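Local coordinates for protein putative sortase (Streptococcus pneumoniae, PDB 2W1K) that probably acts as a transpeptidase that links pilin subunits covalently during assembly of the pneumococcal pilus, at residues S28-V42 with H93-I106. Residues are numbered along the deposited sequence; the frame is centred on the assembly and turned at random.
Sequences SLAYNQRLASQNRIV and HVDGTPLPLDGTGI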
loop_
_atom_site.group_PDB
_atom_site.type_symbol
_atom_site.label_atom_id
_atom_site.label_comp_id
_atom_site.label_asym_id
_atom_site.label_seq_id
_atom_site.Cartn_x
_atom_site.Cartn_y
_atom_site.Cartn_z
ATOM N N SER A 28 13.174 0.845 6.147
ATOM C CA SER A 28 11.770 0.689 6.479
ATOM C C SER A 28 11.567 0.244 7.946
ATOM O O SER A 28 10.624 0.697 8.641
ATOM C CB SER A 28 11.091 -0.389 5.554
ATOM O OG SER A 28 11.141 0.003 4.164
ATOM N N LEU A 29 12.379 -0.716 8.387
ATOM C CA LEU A 29 12.338 -1.067 9.826
ATOM C C LEU A 29 12.482 0.208 10.685
ATOM O O LEU A 29 11.710 0.363 11.607
ATOM C CB LEU A 29 13.510 -2.014 10.219
ATOM C CG LEU A 29 13.425 -2.560 11.635
ATOM C CD1 LEU A 29 12.096 -3.285 11.892
ATOM C CD2 LEU A 29 14.670 -3.521 11.822
ATOM N N ALA A 30 13.503 1.057 10.386
ATOM C CA ALA A 30 13.812 2.306 11.089
ATOM C C ALA A 30 12.632 3.196 11.084
ATOM O O ALA A 30 12.255 3.817 12.112
ATOM C CB ALA A 30 14.988 3.092 10.430
ATOM N N TYR A 31 12.022 3.325 9.914
ATOM C CA TYR A 31 10.857 4.156 9.885
ATOM C C TYR A 31 9.754 3.591 10.813
ATOM O O TYR A 31 9.058 4.364 11.531
ATOM C CB TYR A 31 10.325 4.159 8.474
ATOM C CG TYR A 31 8.998 4.957 8.297
ATOM C CD1 TYR A 31 7.761 4.320 8.454
ATOM C CD2 TYR A 31 9.012 6.304 7.864
ATOM C CE1 TYR A 31 6.584 5.011 8.248
ATOM C CE2 TYR A 31 7.815 7.024 7.671
ATOM C CZ TYR A 31 6.604 6.373 7.852
ATOM O OH TYR A 31 5.348 7.004 7.657
ATOM N N ASN A 32 9.526 2.252 10.772
ATOM C CA ASN A 32 8.460 1.730 11.632
ATOM C C ASN A 32 8.776 2.002 13.129
ATOM O O ASN A 32 7.867 2.232 13.893
ATOM C CB ASN A 32 8.152 0.224 11.336
ATOM C CG ASN A 32 7.376 0.041 10.027
ATOM O OD1 ASN A 32 7.110 1.027 9.350
ATOM N ND2 ASN A 32 6.970 -1.219 9.673
ATOM N N GLN A 33 10.070 1.988 13.510
ATOM C CA GLN A 33 10.518 2.098 14.885
ATOM C C GLN A 33 10.246 3.495 15.348
ATOM O O GLN A 33 9.821 3.644 16.477
ATOM C CB GLN A 33 12.023 1.807 15.085
ATOM C CG GLN A 33 12.473 0.312 14.742
ATOM C CD GLN A 33 12.264 -0.777 15.866
ATOM O OE1 GLN A 33 11.324 -1.658 15.758
ATOM N NE2 GLN A 33 13.130 -0.723 16.957
ATOM N N ARG A 34 10.409 4.521 14.483
ATOM C CA ARG A 34 10.139 5.911 14.929
ATOM C C ARG A 34 8.696 6.269 15.157
ATOM O O ARG A 34 8.418 7.305 15.817
ATOM C CB ARG A 34 10.670 6.964 13.957
ATOM C CG ARG A 34 12.073 6.796 13.560
ATOM C CD ARG A 34 12.646 7.915 12.737
ATOM N NE ARG A 34 12.056 8.130 11.399
ATOM C CZ ARG A 34 12.501 7.541 10.298
ATOM N NH1 ARG A 34 13.504 6.652 10.397
ATOM N NH2 ARG A 34 11.981 7.840 9.130
ATOM N N LEU A 35 7.749 5.504 14.596
ATOM C CA LEU A 35 6.320 5.793 14.827
ATOM C C LEU A 35 5.798 5.762 16.274
ATOM O O LEU A 35 4.807 6.466 16.590
ATOM C CB LEU A 35 5.472 4.764 14.098
ATOM C CG LEU A 35 5.582 4.734 12.589
ATOM C CD1 LEU A 35 4.712 3.549 12.107
ATOM C CD2 LEU A 35 5.130 6.087 12.029
ATOM N N ALA A 36 6.352 4.935 17.159
ATOM C CA ALA A 36 5.942 5.155 18.612
ATOM C C ALA A 36 5.874 6.716 18.948
ATOM O O ALA A 36 4.770 7.285 19.244
ATOM C CB ALA A 36 6.841 4.349 19.669
ATOM N N SER A 37 7.030 7.389 18.851
ATOM C CA SER A 37 7.152 8.893 18.758
ATOM C C SER A 37 6.076 9.794 18.025
ATOM O O SER A 37 5.602 10.769 18.639
ATOM C CB SER A 37 8.557 9.272 18.248
ATOM O OG SER A 37 9.516 8.295 18.625
ATOM N N GLN A 38 5.741 9.548 16.737
ATOM C CA GLN A 38 4.635 10.312 16.047
ATOM C C GLN A 38 3.229 10.155 16.675
ATOM O O GLN A 38 3.058 9.392 17.661
ATOM C CB GLN A 38 4.535 9.953 14.553
ATOM C CG GLN A 38 5.603 10.621 13.662
ATOM C CD GLN A 38 5.383 10.282 12.154
ATOM O OE1 GLN A 38 6.283 9.740 11.485
ATOM N NE2 GLN A 38 4.165 10.555 11.646
ATOM N N ASN A 39 2.229 10.861 16.120
ATOM C CA ASN A 39 0.836 10.668 16.596
ATOM C C ASN A 39 -0.368 10.710 15.618
ATOM O O ASN A 39 -0.928 9.659 15.229
ATOM C CB ASN A 39 0.534 11.429 17.901
ATOM C CG ASN A 39 0.276 10.464 19.059
ATOM O OD1 ASN A 39 -0.616 9.597 18.969
ATOM N ND2 ASN A 39 1.078 10.578 20.134
ATOM N N ARG A 40 -0.764 11.923 15.238
ATOM C CA ARG A 40 -1.809 12.105 14.246
ATOM C C ARG A 40 -1.405 11.576 12.832
ATOM O O ARG A 40 -0.363 11.922 12.215
ATOM C CB ARG A 40 -2.320 13.561 14.235
ATOM C CG ARG A 40 -3.280 13.890 15.415
ATOM C CD ARG A 40 -4.022 15.226 15.229
ATOM N NE ARG A 40 -5.014 15.094 14.166
ATOM C CZ ARG A 40 -4.904 15.613 12.941
ATOM N NH1 ARG A 40 -5.869 15.385 12.054
ATOM N NH2 ARG A 40 -3.850 16.361 12.600
ATOM N N ILE A 41 -2.223 10.641 12.388
ATOM C CA ILE A 41 -2.210 10.212 11.028
ATOM C C ILE A 41 -2.979 11.337 10.316
ATOM O O ILE A 41 -3.906 11.804 10.864
ATOM C CB ILE A 41 -2.915 8.854 10.960
ATOM C CG1 ILE A 41 -1.967 7.820 11.568
ATOM C CG2 ILE A 41 -3.385 8.572 9.527
ATOM C CD1 ILE A 41 -2.597 6.661 12.154
ATOM N N VAL A 42 -2.601 11.789 9.137
ATOM C CA VAL A 42 -3.370 12.866 8.482
ATOM C C VAL A 42 -4.331 12.213 7.485
ATOM O O VAL A 42 -3.982 11.193 6.881
ATOM C CB VAL A 42 -2.401 13.910 7.815
ATOM C CG1 VAL A 42 -3.061 14.738 6.781
ATOM C CG2 VAL A 42 -1.761 14.779 8.898
ATOM N N HIS A 93 1.452 5.228 0.259
ATOM C CA HIS A 93 1.426 4.828 1.641
ATOM C C HIS A 93 1.106 6.060 2.495
ATOM O O HIS A 93 1.551 7.186 2.182
ATOM C CB HIS A 93 2.776 4.214 2.022
ATOM C CG HIS A 93 2.943 4.052 3.486
ATOM N ND1 HIS A 93 3.486 5.049 4.278
ATOM C CD2 HIS A 93 2.601 3.028 4.329
ATOM C CE1 HIS A 93 3.454 4.661 5.535
ATOM N NE2 HIS A 93 2.921 3.451 5.601
ATOM N N VAL A 94 0.281 5.864 3.528
ATOM C CA VAL A 94 -0.141 6.916 4.494
ATOM C C VAL A 94 0.852 7.089 5.645
ATOM O O VAL A 94 1.024 6.221 6.496
ATOM C CB VAL A 94 -1.581 6.628 4.983
ATOM C CG1 VAL A 94 -2.058 7.695 6.035
ATOM C CG2 VAL A 94 -2.547 6.725 3.681
ATOM N N ASP A 95 1.570 8.206 5.620
ATOM C CA ASP A 95 2.525 8.527 6.664
ATOM C C ASP A 95 1.878 8.412 8.042
ATOM O O ASP A 95 0.747 8.923 8.270
ATOM C CB ASP A 95 3.053 9.927 6.445
ATOM C CG ASP A 95 4.182 10.308 7.467
ATOM O OD1 ASP A 95 5.219 9.624 7.572
ATOM O OD2 ASP A 95 4.024 11.281 8.216
ATOM N N GLY A 96 2.606 7.787 8.975
ATOM C CA GLY A 96 2.225 7.723 10.339
ATOM C C GLY A 96 1.617 6.303 10.521
ATOM O O GLY A 96 1.217 5.908 11.622
ATOM N N THR A 97 1.490 5.554 9.440
ATOM C CA THR A 97 1.188 4.081 9.569
ATOM C C THR A 97 2.460 3.315 9.135
ATOM O O THR A 97 3.246 3.794 8.299
ATOM C CB THR A 97 -0.024 3.616 8.760
ATOM O OG1 THR A 97 0.300 3.625 7.354
ATOM C CG2 THR A 97 -1.243 4.587 9.091
ATOM N N PRO A 98 2.669 2.127 9.721
ATOM C CA PRO A 98 3.847 1.380 9.358
ATOM C C PRO A 98 3.925 1.055 7.867
ATOM O O PRO A 98 2.911 0.865 7.150
ATOM C CB PRO A 98 3.778 0.120 10.288
ATOM C CG PRO A 98 2.208 -0.070 10.495
ATOM C CD PRO A 98 1.810 1.430 10.715
ATOM N N LEU A 99 5.130 0.950 7.398
ATOM C CA LEU A 99 5.361 0.299 6.080
ATOM C C LEU A 99 5.042 -1.225 6.201
ATOM O O LEU A 99 5.098 -1.827 7.311
ATOM C CB LEU A 99 6.837 0.524 5.622
ATOM C CG LEU A 99 7.100 2.046 5.497
ATOM C CD1 LEU A 99 8.671 2.356 5.426
ATOM C CD2 LEU A 99 6.480 2.637 4.167
ATOM N N PRO A 100 4.723 -1.849 5.064
ATOM C CA PRO A 100 4.142 -3.206 5.114
ATOM C C PRO A 100 5.200 -4.320 5.361
ATOM O O PRO A 100 5.561 -5.060 4.466
ATOM C CB PRO A 100 3.449 -3.316 3.693
ATOM C CG PRO A 100 4.439 -2.464 2.832
ATOM C CD PRO A 100 4.587 -1.234 3.695
ATOM N N LEU A 101 5.745 -4.396 6.584
ATOM C CA LEU A 101 6.762 -5.407 6.864
ATOM C C LEU A 101 6.152 -6.471 7.756
ATOM O O LEU A 101 5.083 -6.279 8.253
ATOM C CB LEU A 101 7.950 -4.798 7.621
ATOM C CG LEU A 101 8.642 -3.623 6.996
ATOM C CD1 LEU A 101 9.767 -3.150 7.993
ATOM C CD2 LEU A 101 9.273 -4.030 5.681
ATOM N N ASP A 102 6.859 -7.561 7.972
ATOM C CA ASP A 102 6.370 -8.600 8.810
ATOM C C ASP A 102 6.271 -8.207 10.309
ATOM O O ASP A 102 6.820 -7.234 10.722
ATOM C CB ASP A 102 7.223 -9.795 8.550
ATOM C CG ASP A 102 8.684 -9.538 8.925
ATOM O OD1 ASP A 102 8.964 -8.672 9.837
ATOM O OD2 ASP A 102 9.552 -10.226 8.298
ATOM N N GLY A 103 5.542 -8.974 11.134
ATOM C CA GLY A 103 5.532 -8.664 12.571
ATOM C C GLY A 103 4.123 -8.493 13.118
ATOM O O GLY A 103 3.168 -8.233 12.343
ATOM N N THR A 104 3.934 -8.700 14.428
ATOM C CA THR A 104 2.577 -8.502 15.017
ATOM C C THR A 104 2.240 -7.007 15.059
ATOM O O THR A 104 3.139 -6.184 15.132
ATOM C CB THR A 104 2.515 -9.039 16.439
ATOM O OG1 THR A 104 3.666 -8.596 17.148
ATOM C CG2 THR A 104 2.485 -10.584 16.441
ATOM N N GLY A 105 0.947 -6.684 14.899
ATOM C CA GLY A 105 0.443 -5.435 15.315
ATOM C C GLY A 105 0.778 -4.421 14.242
ATOM O O GLY A 105 0.785 -3.251 14.538
ATOM N N ILE A 106 1.004 -4.847 12.998
ATOM C CA ILE A 106 1.301 -3.893 11.910
ATOM C C ILE A 106 0.024 -3.649 11.127
ATOM O O ILE A 106 -0.626 -4.610 10.674
ATOM C CB ILE A 106 2.324 -4.505 10.913
ATOM C CG1 ILE A 106 3.667 -4.778 11.599
ATOM C CG2 ILE A 106 2.502 -3.555 9.704
ATOM C CD1 ILE A 106 4.466 -3.491 11.941
HETATM O O HOH W 1 7.370 10.469 9.213
HETATM O O HOH W 2 1.605 7.693 14.036
HETATM O O HOH W 3 -0.528 11.057 7.414
#
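N32 on helix 18-34 grips the backbone of L99 with both ends of its side-chain amide. OD1 of N32 accepts from L99 N at 2.8 Å, and ND2 of N32 donates almost straight (170°) to L99 O at 3.1 Å. This two-bond clasp fixes the rotation of the amide, while CB of P98 lies against it. L99 O also takes the amide of L101 on the same face of its plane.

Y31, next to N32, and S28, a turn earlier, pack on L99, whose CD1 sits 3.7 Å from Y31 CD1, the side chains of Y31 and L99 crossing at about a right angle. L101 CD1 comes up beside the backbone of S28 and L29. Y31 swings its ring away from its own backbone N (chi1 176°), which carries the hydroxyl to the type II turn V94-T97. There OH donates to D95 OD1 at 2.6 Å, from above the carboxylate plane, and receives the N-H of G96 at 3.1 Å; ring and carboxylate planes stand 60° apart. L35 straddles the turn's exit, CD1 on P98 N and CD2 on G96 CA.

Past L35 the contact slackens. Q38, poorly ordered, reaches D95 through water 1, and water 3 bridges V42 N and D95 O. I41 brings back apolar packing, its CG2 3.8 Å from V94 CG1 and its CG1 over the carbonyl of G96.

The arrangement lays the C-terminal part of helix 18-34, the chain's second helix, and the chain leaving it, over the loop between strands 91-93 and 106-111 of the sortase beta fold. The ring of Y54 meets that of Y31 with the two planes nearly parallel, and its hydroxyl is hydrogen-bonded to H93 ND1, while L80 of strand 74-80 meets L99 and the backbone N of V109 in strand 106-111 is hydrogen-bonded to T97 OG1.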